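Local structure of protein Pcdhgc3 (Mus musculus, 4ZI8) at residues B[132-137]-B[190-195]; B[202-207]-B[216-221]; B[268-273]-B[287-292]; B[232-237]-B[324-329]. The protein probably acts as a calcium-dependent cell-adhesion protein that may help set up specific neuronal connections, its first three extracellular cadherin repeats forming this chain. All coordinates share one frame; numbering follows the deposited sequence.

Four contacts trace the second and third cadherin repeats of a rod-like chain. Interactions 1 and 2 belong to the second repeat, their centres about 20 Å apart; they share the sheet in which strand 130-135 runs parallel to 215-225, and touch where Leu-132 N probably bonds Arg-221 O. Interactions 3 and 4 lie in the third repeat, with centres about 12 Å apart, and meet where Tyr-271 packs on Phe-234. Along the chain, 1 precedes 2 and both precede the others, while 3 is nested inside the loop closed by 4. Interaction 1 supplies calcium ligands at the junction; its centre is about 29 Å from those of interactions 3 and 4 and it touches neither, so shared calcium ions join two separately packed sandwiches.

Interaction 1: B[132-137]-B[190-195]; sequences LEISEA and RALDWE. With CA (calcium ion), chain R; CA (calcium ion), chain Q.
Glu-136 lays its CB against the carbonyl of Leu-192, 3.4 Å from Leu-192 O, and carries its carboxylate on to the paired calcium ions at the junction of the second and third cadherin repeats. The acidic residues Asp-193 and Glu-195, separated by Trp-194, form the Asp-x-Glu element that faces it, a hallmark of cadherin calcium sites. In Glu-136, CG sits between the backbone N and the carbonyl carbon (chi1 56°), and the extended chain beyond it delivers both oxygens to metal. OE1 of Glu-136 binds the calcium ion of chain R at 2.3 Å, whereas Glu-136 OE2 binds that of chain Q at 2.4 Å. Glu-195 bridges the same two ions from a chain bent at chi2, its OE1 lying 2.2 Å from the chain R calcium. The two carboxylate planes are only 20° apart.

Asp-193 OD1 completes this group of ligands at 2.3 Å from the chain R calcium and also accepts from Glu-195 N in an Asx turn. Waters 2 and 3 and Asp-229 fill out that ion's shell. The cations probably offset the mutual repulsion of so many close carboxylate oxygens. A further grip comes from Trp-194 N, which donates to Glu-136 OE1 at 2.8 Å and 153°, arriving from above the carboxylate plane. Below the metals, the side chains of Ile-134 and Leu-192 cross at about a right angle, with Ile-134 CG2 3.6 Å from Leu-192 CD1. At the backbone, water 1 accepts from Leu-192 N at 2.7 Å and donates weakly to Glu-136 O.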
loop_
_atom_site.group_PDB
_atom_site.type_symbol
_atom_site.label_atom_id
_atom_site.label_comp_id
_atom_site.label_asym_id
_atom_site.label_seq_id
_atom_site.Cartn_x
_atom_site.Cartn_y
_atom_site.Cartn_z
ATOM N N LEU B 132 -0.948 11.401 -2.184
ATOM C CA LEU B 132 -0.984 9.979 -1.902
ATOM C C LEU B 132 -0.562 9.219 -3.157
ATOM O O LEU B 132 -0.977 9.581 -4.254
ATOM C CB LEU B 132 -2.375 9.520 -1.486
ATOM C CG LEU B 132 -3.010 10.129 -0.250
ATOM C CD1 LEU B 132 -4.487 9.846 -0.273
ATOM C CD2 LEU B 132 -2.374 9.494 0.969
ATOM N N GLU B 133 0.252 8.183 -3.009
ATOM C CA GLU B 133 0.532 7.299 -4.140
ATOM C C GLU B 133 -0.218 6.009 -3.888
ATOM O O GLU B 133 -0.017 5.363 -2.867
ATOM C CB GLU B 133 2.021 7.043 -4.305
ATOM C CG GLU B 133 2.822 8.323 -4.443
ATOM C CD GLU B 133 4.264 8.097 -4.864
ATOM O OE1 GLU B 133 4.929 9.105 -5.187
ATOM O OE2 GLU B 133 4.737 6.931 -4.880
ATOM N N ILE B 134 -1.106 5.646 -4.800
ATOM C CA ILE B 134 -1.969 4.502 -4.573
ATOM C C ILE B 134 -1.937 3.539 -5.778
ATOM O O ILE B 134 -2.257 3.931 -6.895
ATOM C CB ILE B 134 -3.415 4.942 -4.313
ATOM C CG1 ILE B 134 -3.494 5.971 -3.172
ATOM C CG2 ILE B 134 -4.293 3.724 -4.000
ATOM C CD1 ILE B 134 -4.846 6.561 -3.023
ATOM N N SER B 135 -1.546 2.287 -5.554
ATOM C CA SER B 135 -1.539 1.279 -6.631
ATOM C C SER B 135 -2.923 1.022 -7.161
ATOM O O SER B 135 -3.879 0.960 -6.391
ATOM C CB SER B 135 -0.942 -0.039 -6.148
ATOM O OG SER B 135 -1.100 -1.069 -7.133
ATOM N N GLU B 136 -3.046 0.827 -8.474
ATOM C CA GLU B 136 -4.344 0.522 -9.055
ATOM C C GLU B 136 -4.771 -0.870 -8.638
ATOM O O GLU B 136 -5.910 -1.262 -8.870
ATOM C CB GLU B 136 -4.331 0.616 -10.585
ATOM C CG GLU B 136 -3.279 -0.267 -11.246
ATOM C CD GLU B 136 -3.391 -0.275 -12.755
ATOM O OE1 GLU B 136 -4.481 0.013 -13.301
ATOM O OE2 GLU B 136 -2.376 -0.548 -13.390
ATOM N N ALA B 137 -3.856 -1.616 -8.030
ATOM C CA ALA B 137 -4.145 -2.983 -7.613
ATOM C C ALA B 137 -4.744 -3.056 -6.208
ATOM O O ALA B 137 -5.020 -4.150 -5.720
ATOM C CB ALA B 137 -2.877 -3.819 -7.680
ATOM N N ARG B 190 -14.376 2.413 -5.828
ATOM C CA ARG B 190 -14.192 1.778 -7.125
ATOM C C ARG B 190 -12.696 1.726 -7.399
ATOM O O ARG B 190 -11.984 2.685 -7.137
ATOM C CB ARG B 190 -14.948 2.545 -8.224
ATOM C CG ARG B 190 -16.437 2.814 -7.862
ATOM C CD ARG B 190 -17.257 3.517 -8.955
ATOM N NE ARG B 190 -17.051 2.981 -10.308
ATOM C CZ ARG B 190 -16.357 3.602 -11.250
ATOM N NH1 ARG B 190 -15.797 4.774 -10.999
ATOM N NH2 ARG B 190 -16.232 3.063 -12.440
ATOM N N ALA B 191 -12.220 0.597 -7.891
ATOM C CA ALA B 191 -10.804 0.409 -8.209
ATOM C C ALA B 191 -10.250 1.521 -9.083
ATOM O O ALA B 191 -10.942 2.007 -9.987
ATOM C CB ALA B 191 -10.602 -0.911 -8.898
ATOM N N LEU B 192 -9.018 1.939 -8.793
ATOM C CA LEU B 192 -8.299 2.857 -9.667
ATOM C C LEU B 192 -7.836 2.091 -10.897
ATOM O O LEU B 192 -7.755 0.860 -10.873
ATOM C CB LEU B 192 -7.098 3.480 -8.960
ATOM C CG LEU B 192 -7.406 4.262 -7.690
ATOM C CD1 LEU B 192 -6.106 4.644 -7.006
ATOM C CD2 LEU B 192 -8.226 5.495 -8.034
ATOM N N ASP B 193 -7.505 2.821 -11.959
ATOM C CA ASP B 193 -7.066 2.209 -13.199
ATOM C C ASP B 193 -6.058 3.125 -13.856
ATOM O O ASP B 193 -6.432 4.131 -14.429
ATOM C CB ASP B 193 -8.233 1.945 -14.137
ATOM C CG ASP B 193 -7.799 1.253 -15.429
ATOM O OD1 ASP B 193 -6.633 0.822 -15.537
ATOM O OD2 ASP B 193 -8.624 1.121 -16.348
ATOM N N TRP B 194 -4.768 2.766 -13.774
ATOM C CA TRP B 194 -3.694 3.612 -14.286
ATOM C C TRP B 194 -3.833 3.866 -15.773
ATOM O O TRP B 194 -3.518 4.975 -16.248
ATOM C CB TRP B 194 -2.310 2.997 -14.018
ATOM C CG TRP B 194 -1.188 3.916 -14.444
ATOM C CD1 TRP B 194 -0.510 4.815 -13.654
ATOM C CD2 TRP B 194 -0.631 4.041 -15.760
ATOM N NE1 TRP B 194 0.435 5.482 -14.404
ATOM C CE2 TRP B 194 0.373 5.034 -15.697
ATOM C CE3 TRP B 194 -0.896 3.420 -16.989
ATOM C CZ2 TRP B 194 1.124 5.406 -16.804
ATOM C CZ3 TRP B 194 -0.144 3.785 -18.093
ATOM C CH2 TRP B 194 0.848 4.786 -17.991
ATOM N N GLU B 195 -4.300 2.842 -16.484
ATOM C CA GLU B 195 -4.408 2.919 -17.929
ATOM C C GLU B 195 -5.433 3.955 -18.344
ATOM O O GLU B 195 -5.316 4.528 -19.414
ATOM C CB GLU B 195 -4.764 1.557 -18.533
ATOM C CG GLU B 195 -3.582 0.591 -18.652
ATOM C CD GLU B 195 -3.155 -0.000 -17.321
ATOM O OE1 GLU B 195 -4.006 -0.097 -16.421
ATOM O OE2 GLU B 195 -1.969 -0.376 -17.163
HETATM CA CA CA R . -5.447 -1.087 -15.114
HETATM CA CA CA Q . -1.501 -1.360 -15.456
HETATM O O HOH W 1 -7.440 0.609 -7.091
HETATM O O HOH W 2 -7.462 -1.687 -14.334
HETATM O O HOH W 3 -6.015 -2.225 -17.203
#

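Interaction 2: B[202-207]-B[216-221]; sequences LVLTAL and ATLPIR
The flat groups here are the peptide units of two antiparallel strands, joined by N-H...O=C bonds at the pairs Leu-202/Ile-220, Leu-204/Leu-218 and Ala-206/Ala-216, with side chains on both faces of the sheet. Those three pairs occupy one face; Val-203 with Pro-219 and Thr-205 with Thr-217 occupy the other. This is a beta hairpin of the second cadherin repeat, its strands at 158° and each hydrogen-bonded pair closed by two bonds, such as Leu-218 N to Leu-204 O at 2.7 Å.

On the leucine face, CD1 of Ile-220 reaches diagonally to CB of Leu-204 at 3.7 Å. This face is largely buried, and Tyr-162 and Phe-125 cover parts of it. On the other face, Val-203 CG1 meets Thr-217 CB at 3.8 Å. Thr-217 turns CG2 anti to its carbonyl carbon (OG1 chi1 50°), which sets that methyl 3.6 Å from Thr-205 OG1. The two threonines lie side by side, methyl against hydroxyl.

Pro-219 takes a non-hydrogen-bonded place, where its lack of an N-H costs no bond to strand 202-207. The chemistry therefore divides the work: backbone hydrogen bonds fix the register, apolar branches secure the inner face, and the other face mixes threonines with Val-203 and Pro-219.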
loop_
_atom_site.group_PDB
_atom_site.type_symbol
_atom_site.label_atom_id
_atom_site.label_comp_id
_atom_site.label_asym_id
_atom_site.label_seq_id
_atom_site.Cartn_x
_atom_site.Cartn_y
_atom_site.Cartn_z
ATOM N N LEU B 202 -8.422 15.712 -5.949
ATOM C CA LEU B 202 -9.558 15.897 -5.079
ATOM C C LEU B 202 -9.391 17.116 -4.190
ATOM O O LEU B 202 -8.329 17.607 -4.045
ATOM C CB LEU B 202 -9.725 14.707 -4.160
ATOM C CG LEU B 202 -9.717 13.313 -4.709
ATOM C CD1 LEU B 202 -9.541 12.292 -3.631
ATOM C CD2 LEU B 202 -11.002 13.072 -5.436
ATOM N N VAL B 203 -10.484 17.559 -3.596
ATOM C CA VAL B 203 -10.447 18.632 -2.640
ATOM C C VAL B 203 -11.214 18.211 -1.388
ATOM O O VAL B 203 -12.346 17.860 -1.468
ATOM C CB VAL B 203 -11.025 19.966 -3.139
ATOM C CG1 VAL B 203 -10.905 21.025 -2.073
ATOM C CG2 VAL B 203 -10.308 20.435 -4.374
ATOM N N LEU B 204 -10.536 18.233 -0.257
ATOM C CA LEU B 204 -11.134 18.015 1.049
ATOM C C LEU B 204 -11.462 19.376 1.669
ATOM O O LEU B 204 -10.588 20.248 1.777
ATOM C CB LEU B 204 -10.187 17.251 1.976
ATOM C CG LEU B 204 -10.627 16.959 3.417
ATOM C CD1 LEU B 204 -11.743 15.969 3.419
ATOM C CD2 LEU B 204 -9.451 16.487 4.295
ATOM N N THR B 205 -12.716 19.542 2.057
ATOM C CA THR B 205 -13.180 20.769 2.709
ATOM C C THR B 205 -13.471 20.513 4.183
ATOM O O THR B 205 -14.217 19.601 4.509
ATOM C CB THR B 205 -14.419 21.301 2.026
ATOM O OG1 THR B 205 -14.076 21.676 0.696
ATOM C CG2 THR B 205 -14.964 22.525 2.764
ATOM N N ALA B 206 -12.850 21.283 5.072
ATOM C CA ALA B 206 -13.207 21.213 6.487
ATOM C C ALA B 206 -14.170 22.350 6.818
ATOM O O ALA B 206 -13.948 23.475 6.366
ATOM C CB ALA B 206 -11.990 21.303 7.339
ATOM N N LEU B 207 -15.243 22.046 7.553
ATOM C CA LEU B 207 -16.265 23.046 7.902
ATOM C C LEU B 207 -16.527 23.110 9.406
ATOM O O LEU B 207 -16.598 22.081 10.084
ATOM C CB LEU B 207 -17.584 22.739 7.209
ATOM C CG LEU B 207 -17.536 22.683 5.684
ATOM C CD1 LEU B 207 -18.125 21.342 5.207
ATOM C CD2 LEU B 207 -18.302 23.839 5.076
ATOM N N ALA B 216 -12.083 25.477 5.272
ATOM C CA ALA B 216 -10.749 25.459 4.703
ATOM C C ALA B 216 -10.740 24.324 3.675
ATOM O O ALA B 216 -11.532 23.388 3.785
ATOM C CB ALA B 216 -9.683 25.225 5.778
ATOM N N THR B 217 -9.824 24.402 2.719
ATOM C CA THR B 217 -9.670 23.347 1.727
ATOM C C THR B 217 -8.272 22.762 1.717
ATOM O O THR B 217 -7.269 23.447 2.007
ATOM C CB THR B 217 -9.990 23.856 0.332
ATOM O OG1 THR B 217 -9.263 25.063 0.100
ATOM C CG2 THR B 217 -11.466 24.144 0.211
ATOM N N LEU B 218 -8.194 21.493 1.322
ATOM C CA LEU B 218 -6.926 20.839 1.178
ATOM C C LEU B 218 -6.900 20.112 -0.179
ATOM O O LEU B 218 -7.637 19.162 -0.367
ATOM C CB LEU B 218 -6.703 19.868 2.331
ATOM C CG LEU B 218 -5.388 19.091 2.345
ATOM C CD1 LEU B 218 -4.199 19.977 2.581
ATOM C CD2 LEU B 218 -5.438 18.000 3.380
ATOM N N PRO B 219 -6.091 20.593 -1.128
ATOM C CA PRO B 219 -5.884 19.827 -2.372
ATOM C C PRO B 219 -5.277 18.474 -2.086
ATOM O O PRO B 219 -4.248 18.399 -1.401
ATOM C CB PRO B 219 -4.885 20.670 -3.177
ATOM C CG PRO B 219 -4.839 21.980 -2.492
ATOM C CD PRO B 219 -5.241 21.783 -1.056
ATOM N N ILE B 220 -5.888 17.432 -2.622
ATOM C CA ILE B 220 -5.343 16.089 -2.536
ATOM C C ILE B 220 -4.975 15.613 -3.925
ATOM O O ILE B 220 -5.842 15.451 -4.790
ATOM C CB ILE B 220 -6.356 15.134 -1.907
ATOM C CG1 ILE B 220 -6.739 15.648 -0.508
ATOM C CG2 ILE B 220 -5.808 13.720 -1.851
ATOM C CD1 ILE B 220 -7.976 14.990 -0.006
ATOM N N ARG B 221 -3.694 15.408 -4.162
ATOM C CA ARG B 221 -3.314 14.904 -5.455
ATOM C C ARG B 221 -2.918 13.425 -5.344
ATOM O O ARG B 221 -1.960 13.055 -4.667
ATOM C CB ARG B 221 -2.217 15.778 -6.075
ATOM C CG ARG B 221 -0.838 15.689 -5.509
ATOM C CD ARG B 221 0.130 16.526 -6.345
ATOM N NE ARG B 221 1.514 16.185 -6.040
ATOM C CZ ARG B 221 2.196 16.672 -5.007
ATOM N NH1 ARG B 221 3.454 16.298 -4.800
ATOM N NH2 ARG B 221 1.617 17.535 -4.178
#

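Interaction 3: B[268-273]-B[287-292]; sequences EIVYSF and LDLVTG
In the third cadherin repeat, this contact closes one side of the beta sandwich: Tyr-271, on edge strand 269-273 of one sheet, meets the turn at 287-292 that links two strands of the other. Tyr-271 N donates to Leu-289 O at 2.8 Å and a nearly straight 174°. The tyrosine CG stands anti to the carbonyl carbon (chi1 -61°), directing the ring into the sandwich. Gly-292 CA lies over one ring face, 4.0 Å from the Tyr-271 centroid, and Ile-269 CG2 sits over the opposite face, offset toward the rim. Val-290 O comes to the edge, 3.4 Å from Tyr-271 CE2. Farther in, the hydroxyl is hydrogen-bonded to Ala-258 N. A leucine in place of Tyr-271 would probably leave Ala-258 N without that partner and open a gap between Ile-269 and Gly-292.

Positive phi at Gly-292 (72°) and the nearby ring both disfavour a side chain there. Leu-287 runs past Phe-273 in the opposite direction, its CB over the phenyl face and 3.7 Å from Phe-273 CZ, while Leu-287 CD2 presses to 3.4 Å from Ser-272 C. Water 4 donates to both Ile-269 O and Val-290 O, tying the backbones together again. Asp-288 OD1 accepts from Val-290 N and Thr-291 N, which approach from opposite faces of the carboxylate. Such a two-bond grip on the following amides is typical of an Asx motif shaping a tight turn.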
loop_
_atom_site.group_PDB
_atom_site.type_symbol
_atom_site.label_atom_id
_atom_site.label_comp_id
_atom_site.label_asym_id
_atom_site.label_seq_id
_atom_site.Cartn_x
_atom_site.Cartn_y
_atom_site.Cartn_z
ATOM N N GLU B 268 7.168 -3.272 -20.916
ATOM C CA GLU B 268 8.328 -3.454 -21.783
ATOM C C GLU B 268 8.463 -4.900 -22.217
ATOM O O GLU B 268 8.583 -5.798 -21.390
ATOM C CB GLU B 268 9.593 -3.017 -21.078
ATOM C CG GLU B 268 10.838 -3.195 -21.920
ATOM C CD GLU B 268 12.056 -2.611 -21.246
ATOM O OE1 GLU B 268 11.885 -1.953 -20.190
ATOM O OE2 GLU B 268 13.175 -2.803 -21.765
ATOM N N ILE B 269 8.490 -5.128 -23.518
ATOM C CA ILE B 269 8.357 -6.490 -24.025
ATOM C C ILE B 269 9.675 -7.156 -24.389
ATOM O O ILE B 269 10.583 -6.523 -24.988
ATOM C CB ILE B 269 7.413 -6.485 -25.217
ATOM C CG1 ILE B 269 5.988 -6.434 -24.672
ATOM C CG2 ILE B 269 7.611 -7.740 -26.090
ATOM C CD1 ILE B 269 5.053 -5.720 -25.569
ATOM N N VAL B 270 9.783 -8.415 -23.957
ATOM C CA VAL B 270 10.898 -9.293 -24.296
ATOM C C VAL B 270 10.419 -10.441 -25.190
ATOM O O VAL B 270 9.464 -11.139 -24.838
ATOM C CB VAL B 270 11.540 -9.910 -23.050
ATOM C CG1 VAL B 270 12.671 -10.888 -23.461
ATOM C CG2 VAL B 270 12.048 -8.847 -22.127
ATOM N N TYR B 271 11.084 -10.641 -26.326
ATOM C CA TYR B 271 10.711 -11.724 -27.238
ATOM C C TYR B 271 11.638 -12.910 -27.054
ATOM O O TYR B 271 12.836 -12.736 -26.943
ATOM C CB TYR B 271 10.762 -11.258 -28.695
ATOM C CG TYR B 271 9.829 -10.121 -28.996
ATOM C CD1 TYR B 271 8.465 -10.351 -29.149
ATOM C CD2 TYR B 271 10.299 -8.812 -29.119
ATOM C CE1 TYR B 271 7.594 -9.319 -29.412
ATOM C CE2 TYR B 271 9.426 -7.758 -29.392
ATOM C CZ TYR B 271 8.071 -8.025 -29.538
ATOM O OH TYR B 271 7.179 -7.017 -29.809
ATOM N N SER B 272 11.091 -14.123 -27.042
ATOM C CA SER B 272 11.918 -15.311 -26.891
ATOM C C SER B 272 11.252 -16.459 -27.618
ATOM O O SER B 272 10.062 -16.368 -27.966
ATOM C CB SER B 272 12.133 -15.659 -25.413
ATOM O OG SER B 272 10.912 -15.999 -24.780
ATOM N N PHE B 273 12.021 -17.513 -27.869
ATOM C CA PHE B 273 11.456 -18.727 -28.419
ATOM C C PHE B 273 10.589 -19.380 -27.363
ATOM O O PHE B 273 11.028 -19.577 -26.226
ATOM C CB PHE B 273 12.557 -19.692 -28.878
ATOM C CG PHE B 273 13.270 -19.239 -30.121
ATOM C CD1 PHE B 273 12.582 -19.097 -31.316
ATOM C CD2 PHE B 273 14.625 -18.951 -30.096
ATOM C CE1 PHE B 273 13.248 -18.667 -32.482
ATOM C CE2 PHE B 273 15.292 -18.539 -31.239
ATOM C CZ PHE B 273 14.612 -18.397 -32.428
ATOM N N LEU B 287 16.631 -14.923 -32.771
ATOM C CA LEU B 287 15.548 -14.013 -32.508
ATOM C C LEU B 287 16.058 -12.858 -31.637
ATOM O O LEU B 287 16.598 -13.082 -30.552
ATOM C CB LEU B 287 14.397 -14.749 -31.820
ATOM C CG LEU B 287 13.246 -13.869 -31.322
ATOM C CD1 LEU B 287 12.379 -13.365 -32.465
ATOM C CD2 LEU B 287 12.402 -14.647 -30.304
ATOM N N ASP B 288 15.930 -11.629 -32.110
ATOM C CA ASP B 288 16.320 -10.510 -31.259
ATOM C C ASP B 288 15.295 -10.283 -30.165
ATOM O O ASP B 288 14.121 -10.022 -30.450
ATOM C CB ASP B 288 16.491 -9.236 -32.066
ATOM C CG ASP B 288 17.172 -8.152 -31.275
ATOM O OD1 ASP B 288 16.520 -7.546 -30.398
ATOM O OD2 ASP B 288 18.374 -7.914 -31.519
ATOM N N LEU B 289 15.741 -10.339 -28.913
ATOM C CA LEU B 289 14.822 -10.290 -27.783
ATOM C C LEU B 289 14.148 -8.920 -27.632
ATOM O O LEU B 289 13.109 -8.824 -27.002
ATOM C CB LEU B 289 15.551 -10.672 -26.488
ATOM C CG LEU B 289 16.711 -9.754 -26.066
ATOM C CD1 LEU B 289 16.249 -8.948 -24.905
ATOM C CD2 LEU B 289 17.941 -10.496 -25.672
ATOM N N VAL B 290 14.731 -7.874 -28.217
ATOM C CA VAL B 290 14.138 -6.532 -28.158
ATOM C C VAL B 290 13.285 -6.238 -29.391
ATOM O O VAL B 290 12.150 -5.752 -29.267
ATOM C CB VAL B 290 15.193 -5.443 -28.040
ATOM C CG1 VAL B 290 14.517 -4.030 -27.961
ATOM C CG2 VAL B 290 16.039 -5.665 -26.793
ATOM N N THR B 291 13.807 -6.548 -30.574
ATOM C CA THR B 291 13.145 -6.103 -31.784
ATOM C C THR B 291 12.166 -7.102 -32.347
ATOM O O THR B 291 11.362 -6.739 -33.204
ATOM C CB THR B 291 14.132 -5.786 -32.881
ATOM O OG1 THR B 291 14.766 -6.998 -33.281
ATOM C CG2 THR B 291 15.165 -4.790 -32.400
ATOM N N GLY B 292 12.224 -8.350 -31.895
ATOM C CA GLY B 292 11.346 -9.375 -32.437
ATOM C C GLY B 292 11.701 -9.813 -33.856
ATOM O O GLY B 292 10.932 -10.500 -34.538
HETATM O O HOH W 4 10.374 -4.904 -27.164
#

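Interaction 4: B[232-237]-B[324-329]; sequences PAFNQS and AHCKVL
Torsions bring Phe-234 and Cys-326 face to sulfur: the phenylalanine CG stands anti to its carbonyl carbon (chi1 -83°), while the cysteine SG sits between its backbone N and carbonyl carbon (chi1 72°). SG consequently lies over the ring face, 3.8 Å from the Phe-234 centroid, in a sulfur-aromatic contact. Cys-326 CB overlies the same ring nearly along its normal, adding a CH-pi contact. At the rim the ring meets backbone, Ala-324 O lying near its plane and 3.6 Å from Phe-234 CE2. The methyl of Ala-324 is wedged between two residues: its CB is 3.2 Å from Pro-232 O and, on the phenyl side, 3.8 Å from Phe-234 CD2.

Val-256, Ala-314 and Tyr-271 also touch the ring, which draws both sheets together. An alanine at Phe-234 is likely to open a gap beside these residues and leave the Cys-326 sulfur without its aromatic partner.

Past the phenylalanine the chain turns back toward strand 324-329, where Lys-327 N donates to Ser-237 O at 2.9 Å and 157°. This bond begins the pairing that Lys-327 continues with Tyr-239. Water 5 donates to His-325 O and is hydrogen-bonded to Ser-237 OG, 3.0 Å away. Gln-236 O, by contrast, is buried here with no polar partner. On the outer side, His-325 NE2 is hydrogen-bonded to Asp-179 of the second subunit, a bond by which this strand also touches the partner chain. The first strand leaves one sheet and crosses to run parallel with the last strand of the other, the split first strand characteristic of the cadherin fold.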
loop_
_atom_site.group_PDB
_atom_site.type_symbol
_atom_site.label_atom_id
_atom_site.label_comp_id
_atom_site.label_asym_id
_atom_site.label_seq_id
_atom_site.Cartn_x
_atom_site.Cartn_y
_atom_site.Cartn_z
ATOM N N PRO B 232 0.950 -8.698 -22.767
ATOM C CA PRO B 232 1.303 -8.349 -24.145
ATOM C C PRO B 232 0.290 -8.947 -25.103
ATOM O O PRO B 232 -0.349 -9.940 -24.771
ATOM C CB PRO B 232 2.675 -8.980 -24.321
ATOM C CG PRO B 232 3.233 -8.976 -22.943
ATOM C CD PRO B 232 2.084 -9.308 -22.057
ATOM N N ALA B 233 0.129 -8.334 -26.267
ATOM C CA ALA B 233 -0.756 -8.868 -27.294
ATOM C C ALA B 233 -0.094 -8.714 -28.645
ATOM O O ALA B 233 0.231 -7.594 -29.036
ATOM C CB ALA B 233 -2.101 -8.153 -27.279
ATOM N N PHE B 234 0.094 -9.819 -29.359
ATOM C CA PHE B 234 0.669 -9.747 -30.699
ATOM C C PHE B 234 -0.260 -9.058 -31.683
ATOM O O PHE B 234 -1.472 -9.180 -31.583
ATOM C CB PHE B 234 1.041 -11.154 -31.195
ATOM C CG PHE B 234 2.383 -11.607 -30.700
ATOM C CD1 PHE B 234 3.545 -11.165 -31.321
ATOM C CD2 PHE B 234 2.490 -12.424 -29.590
ATOM C CE1 PHE B 234 4.775 -11.543 -30.860
ATOM C CE2 PHE B 234 3.740 -12.817 -29.124
ATOM C CZ PHE B 234 4.875 -12.375 -29.753
ATOM N N ASN B 235 0.323 -8.298 -32.605
ATOM C CA ASN B 235 -0.427 -7.674 -33.683
ATOM C C ASN B 235 -1.150 -8.703 -34.518
ATOM O O ASN B 235 -2.270 -8.480 -34.970
ATOM C CB ASN B 235 0.495 -6.838 -34.563
ATOM C CG ASN B 235 0.660 -5.423 -34.043
ATOM O OD1 ASN B 235 0.528 -5.173 -32.843
ATOM N ND2 ASN B 235 0.931 -4.486 -34.942
ATOM N N GLN B 236 -0.496 -9.837 -34.720
ATOM C CA GLN B 236 -1.117 -10.948 -35.408
ATOM C C GLN B 236 -0.624 -12.239 -34.800
ATOM O O GLN B 236 0.472 -12.302 -34.236
ATOM C CB GLN B 236 -0.841 -10.891 -36.914
ATOM C CG GLN B 236 0.573 -10.667 -37.285
ATOM C CD GLN B 236 0.744 -10.480 -38.774
ATOM O OE1 GLN B 236 0.691 -9.358 -39.271
ATOM N NE2 GLN B 236 0.927 -11.578 -39.498
ATOM N N SER B 237 -1.467 -13.258 -34.878
ATOM C CA SER B 237 -1.197 -14.521 -34.227
ATOM C C SER B 237 -0.326 -15.393 -35.108
ATOM O O SER B 237 0.399 -16.247 -34.614
ATOM C CB SER B 237 -2.496 -15.248 -33.903
ATOM O OG SER B 237 -3.078 -14.699 -32.735
ATOM N N ALA B 324 2.284 -13.724 -24.197
ATOM C CA ALA B 324 1.486 -13.796 -25.406
ATOM C C ALA B 324 2.279 -14.691 -26.356
ATOM O O ALA B 324 3.492 -14.843 -26.181
ATOM C CB ALA B 324 1.261 -12.435 -25.992
ATOM N N HIS B 325 1.607 -15.282 -27.330
ATOM C CA HIS B 325 2.262 -16.216 -28.234
ATOM C C HIS B 325 1.867 -15.957 -29.650
ATOM O O HIS B 325 0.726 -15.567 -29.916
ATOM C CB HIS B 325 1.907 -17.649 -27.869
ATOM C CG HIS B 325 2.063 -17.933 -26.420
ATOM N ND1 HIS B 325 3.256 -18.355 -25.877
ATOM C CD2 HIS B 325 1.194 -17.799 -25.383
ATOM C CE1 HIS B 325 3.107 -18.500 -24.572
ATOM N NE2 HIS B 325 1.864 -18.171 -24.246
ATOM N N CYS B 326 2.805 -16.178 -30.561
ATOM C CA CYS B 326 2.461 -16.184 -31.959
ATOM C C CYS B 326 3.228 -17.314 -32.637
ATOM O O CYS B 326 4.100 -17.968 -32.032
ATOM C CB CYS B 326 2.770 -14.838 -32.620
ATOM S SG CYS B 326 4.511 -14.554 -32.821
ATOM N N LYS B 327 2.875 -17.551 -33.887
ATOM C CA LYS B 327 3.491 -18.616 -34.651
ATOM C C LYS B 327 4.026 -18.064 -35.959
ATOM O O LYS B 327 3.351 -17.288 -36.628
ATOM C CB LYS B 327 2.471 -19.725 -34.909
ATOM C CG LYS B 327 3.003 -20.909 -35.669
ATOM C CD LYS B 327 1.952 -22.006 -35.714
ATOM C CE LYS B 327 0.592 -21.455 -35.404
ATOM N NZ LYS B 327 -0.498 -22.332 -35.917
ATOM N N VAL B 328 5.242 -18.452 -36.318
ATOM C CA VAL B 328 5.802 -18.105 -37.607
ATOM C C VAL B 328 5.937 -19.379 -38.434
ATOM O O VAL B 328 6.571 -20.328 -37.999
ATOM C CB VAL B 328 7.176 -17.454 -37.473
ATOM C CG1 VAL B 328 7.616 -16.906 -38.821
ATOM C CG2 VAL B 328 7.115 -16.365 -36.418
ATOM N N LEU B 329 5.297 -19.406 -39.596
ATOM C CA LEU B 329 5.425 -20.514 -40.535
ATOM C C LEU B 329 6.480 -20.147 -41.553
ATOM O O LEU B 329 6.276 -19.239 -42.347
ATOM C CB LEU B 329 4.102 -20.795 -41.228
ATOM C CG LEU B 329 3.002 -21.317 -40.313
ATOM C CD1 LEU B 329 1.670 -21.455 -41.058
ATOM C CD2 LEU B 329 3.442 -22.651 -39.766
HETATM O O HOH W 5 -1.442 -14.300 -30.272
#